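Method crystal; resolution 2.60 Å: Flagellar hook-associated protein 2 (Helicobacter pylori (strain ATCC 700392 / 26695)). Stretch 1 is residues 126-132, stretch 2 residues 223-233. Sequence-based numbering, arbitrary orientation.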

# COMPACT_ATOMS: atom_id res chain seq x y z
N TYR A 126 3.55 -0.05 3.29
CA TYR A 126 2.15 -0.36 3.42
C TYR A 126 1.71 -0.82 2.07
O TYR A 126 1.76 -0.05 1.14
CB TYR A 126 1.35 0.85 3.86
CG TYR A 126 1.66 1.22 5.28
CD1 TYR A 126 2.54 2.25 5.58
CD2 TYR A 126 1.11 0.52 6.31
CE1 TYR A 126 2.84 2.56 6.91
CE2 TYR A 126 1.39 0.81 7.62
CZ TYR A 126 2.26 1.83 7.91
OH TYR A 126 2.52 2.10 9.24
N PHE A 127 1.33 -2.09 1.94
CA PHE A 127 0.89 -2.63 0.67
C PHE A 127 -0.56 -2.28 0.49
O PHE A 127 -1.27 -2.13 1.46
CB PHE A 127 1.09 -4.15 0.65
CG PHE A 127 2.51 -4.55 0.71
CD1 PHE A 127 3.08 -4.95 1.90
CD2 PHE A 127 3.30 -4.46 -0.42
CE1 PHE A 127 4.42 -5.28 1.95
CE2 PHE A 127 4.63 -4.77 -0.39
CZ PHE A 127 5.20 -5.18 0.80
N GLY A 128 -0.97 -2.11 -0.76
CA GLY A 128 -2.37 -1.87 -1.10
C GLY A 128 -2.73 -0.40 -0.97
O GLY A 128 -1.96 0.45 -1.38
N SER A 129 -3.87 -0.12 -0.35
CA SER A 129 -4.36 1.21 -0.17
C SER A 129 -4.27 1.74 1.26
O SER A 129 -4.20 1.01 2.24
CB SER A 129 -5.82 1.21 -0.59
OG SER A 129 -6.45 0.02 -0.17
N HIS A 130 -4.31 3.06 1.39
CA HIS A 130 -4.14 3.68 2.69
C HIS A 130 -4.71 5.11 2.68
O HIS A 130 -4.71 5.74 1.65
CB HIS A 130 -2.67 3.73 3.03
CG HIS A 130 -1.90 4.67 2.16
ND1 HIS A 130 -1.82 6.03 2.42
CD2 HIS A 130 -1.21 4.46 1.01
CE1 HIS A 130 -1.07 6.60 1.49
NE2 HIS A 130 -0.70 5.67 0.62
N LEU A 131 -5.20 5.57 3.83
CA LEU A 131 -5.49 6.97 4.06
C LEU A 131 -4.72 7.42 5.29
O LEU A 131 -4.62 6.69 6.25
CB LEU A 131 -6.97 7.21 4.29
CG LEU A 131 -7.89 7.52 3.13
CD1 LEU A 131 -9.29 7.83 3.68
CD2 LEU A 131 -7.36 8.68 2.28
N GLN A 132 -4.25 8.66 5.26
CA GLN A 132 -3.35 9.17 6.29
C GLN A 132 -3.85 10.48 6.87
O GLN A 132 -4.27 11.37 6.13
CB GLN A 132 -1.95 9.40 5.72
CG GLN A 132 -0.90 9.40 6.79
CD GLN A 132 0.40 9.99 6.31
OE1 GLN A 132 1.31 9.26 5.88
NE2 GLN A 132 0.50 11.34 6.35
N ASN A 223 -4.66 1.19 6.61
CA ASN A 223 -4.10 0.45 5.47
C ASN A 223 -4.94 -0.77 5.27
O ASN A 223 -5.35 -1.41 6.25
CB ASN A 223 -2.64 0.05 5.70
CG ASN A 223 -2.10 -0.93 4.64
OD1 ASN A 223 -1.53 -1.95 4.98
ND2 ASN A 223 -2.29 -0.63 3.36
N ASP A 224 -5.23 -1.04 3.99
CA ASP A 224 -5.89 -2.26 3.55
C ASP A 224 -4.97 -2.98 2.55
O ASP A 224 -4.78 -2.49 1.44
CB ASP A 224 -7.22 -1.94 2.89
CG ASP A 224 -7.98 -3.20 2.44
OD1 ASP A 224 -7.63 -4.35 2.87
OD2 ASP A 224 -8.95 -3.04 1.65
N ARG A 225 -4.41 -4.11 2.94
CA ARG A 225 -3.50 -4.82 2.10
C ARG A 225 -4.19 -5.40 0.89
O ARG A 225 -3.52 -5.66 -0.11
CB ARG A 225 -2.83 -5.96 2.81
CG ARG A 225 -1.99 -5.64 4.01
CD ARG A 225 -1.53 -6.98 4.73
NE ARG A 225 -1.09 -6.67 6.10
CZ ARG A 225 0.16 -6.34 6.45
NH1 ARG A 225 1.16 -6.32 5.56
NH2 ARG A 225 0.41 -6.02 7.73
N ARG A 226 -5.50 -5.64 0.95
CA ARG A 226 -6.17 -6.14 -0.26
C ARG A 226 -6.35 -5.06 -1.33
O ARG A 226 -6.66 -5.37 -2.48
CB ARG A 226 -7.53 -6.81 -0.02
CG ARG A 226 -7.69 -7.63 1.25
CD ARG A 226 -8.48 -6.76 2.21
NE ARG A 226 -9.86 -7.19 2.25
CZ ARG A 226 -10.91 -6.40 2.44
NH1 ARG A 226 -10.80 -5.08 2.57
NH2 ARG A 226 -12.12 -6.97 2.45
N GLY A 227 -6.15 -3.80 -0.95
CA GLY A 227 -6.20 -2.71 -1.90
C GLY A 227 -7.55 -2.07 -2.13
O GLY A 227 -7.65 -1.20 -2.95
N GLY A 228 -8.58 -2.45 -1.39
CA GLY A 228 -9.90 -1.89 -1.64
C GLY A 228 -10.01 -0.40 -1.33
O GLY A 228 -9.23 0.14 -0.57
N ASN A 229 -10.99 0.26 -1.94
CA ASN A 229 -11.34 1.62 -1.61
C ASN A 229 -11.42 1.84 -0.12
O ASN A 229 -11.90 0.98 0.60
CB ASN A 229 -12.68 1.95 -2.23
CG ASN A 229 -12.62 2.02 -3.74
OD1 ASN A 229 -11.56 1.87 -4.35
ND2 ASN A 229 -13.75 2.28 -4.36
N ILE A 230 -10.86 2.95 0.33
CA ILE A 230 -11.04 3.46 1.68
C ILE A 230 -11.59 4.91 1.61
O ILE A 230 -11.08 5.73 0.82
CB ILE A 230 -9.72 3.52 2.45
CG1 ILE A 230 -9.04 2.16 2.51
CG2 ILE A 230 -9.95 4.03 3.91
CD1 ILE A 230 -7.60 2.28 3.07
N GLU A 231 -12.61 5.21 2.43
CA GLU A 231 -13.18 6.54 2.58
C GLU A 231 -13.44 6.87 4.03
O GLU A 231 -13.91 6.03 4.78
CB GLU A 231 -14.50 6.68 1.84
CG GLU A 231 -14.46 6.22 0.40
CD GLU A 231 -15.81 6.42 -0.37
OE1 GLU A 231 -15.80 6.23 -1.63
OE2 GLU A 231 -16.85 6.73 0.28
N VAL A 232 -13.15 8.11 4.41
CA VAL A 232 -13.51 8.63 5.71
C VAL A 232 -14.53 9.70 5.42
O VAL A 232 -14.22 10.73 4.86
CB VAL A 232 -12.30 9.24 6.41
CG1 VAL A 232 -12.68 9.81 7.80
CG2 VAL A 232 -11.19 8.20 6.49
N LYS A 233 -15.77 9.43 5.79
CA LYS A 233 -16.89 10.28 5.46
C LYS A 233 -17.53 10.87 6.70
O LYS A 233 -17.35 10.38 7.80
CB LYS A 233 -17.95 9.46 4.72
CG LYS A 233 -17.63 9.25 3.26
CD LYS A 233 -18.11 7.89 2.74
CE LYS A 233 -19.59 7.55 3.07
NZ LYS A 233 -20.57 8.49 2.40

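The strongest polar contacts center on Asn-223, whose amide nitrogen ND2 reaches across to donate two hydrogen bonds, to Phe-127 O at 2.6 Å and to Ser-129 O at 2.8 Å. An asparagine side chain suits this place because its two amide hydrogens can serve two backbone carbonyls at once. Ser-129 O also accepts from Asp-224 N at 2.9 Å, while Ser-129 N donates to Asp-224 O at 3.1 Å; this reciprocal pair sets the antiparallel register, with His-130 opposite Asn-223 as the next, non-hydrogen-bonded pair.

Beyond Asp-224 the chain enters a type I turn closed by Gly-227 N donating to Asp-224 O (3.1 Å). The small Ser-129 side chain fits against this loop, its OG donating to Gly-228 O at 2.8 Å. Gly-128 lies against the turn, its CA 4.0 Å from Gly-227 CA; a CB there would clash with Asp-224 O and Arg-225 O, and its positive phi likewise favors glycine. The Asp-224 carboxylate turns to its own loop, where OD2 forms a salt bridge with Arg-226 NH1 at 2.9 Å.

Farther out the packing is apolar. Leu-131 points toward stretch 2, and its CD1 meets Val-232 CG2 at 3.4 Å and Ile-230 CG2 at 3.9 Å, branched side chains that bury hydrocarbon surface together.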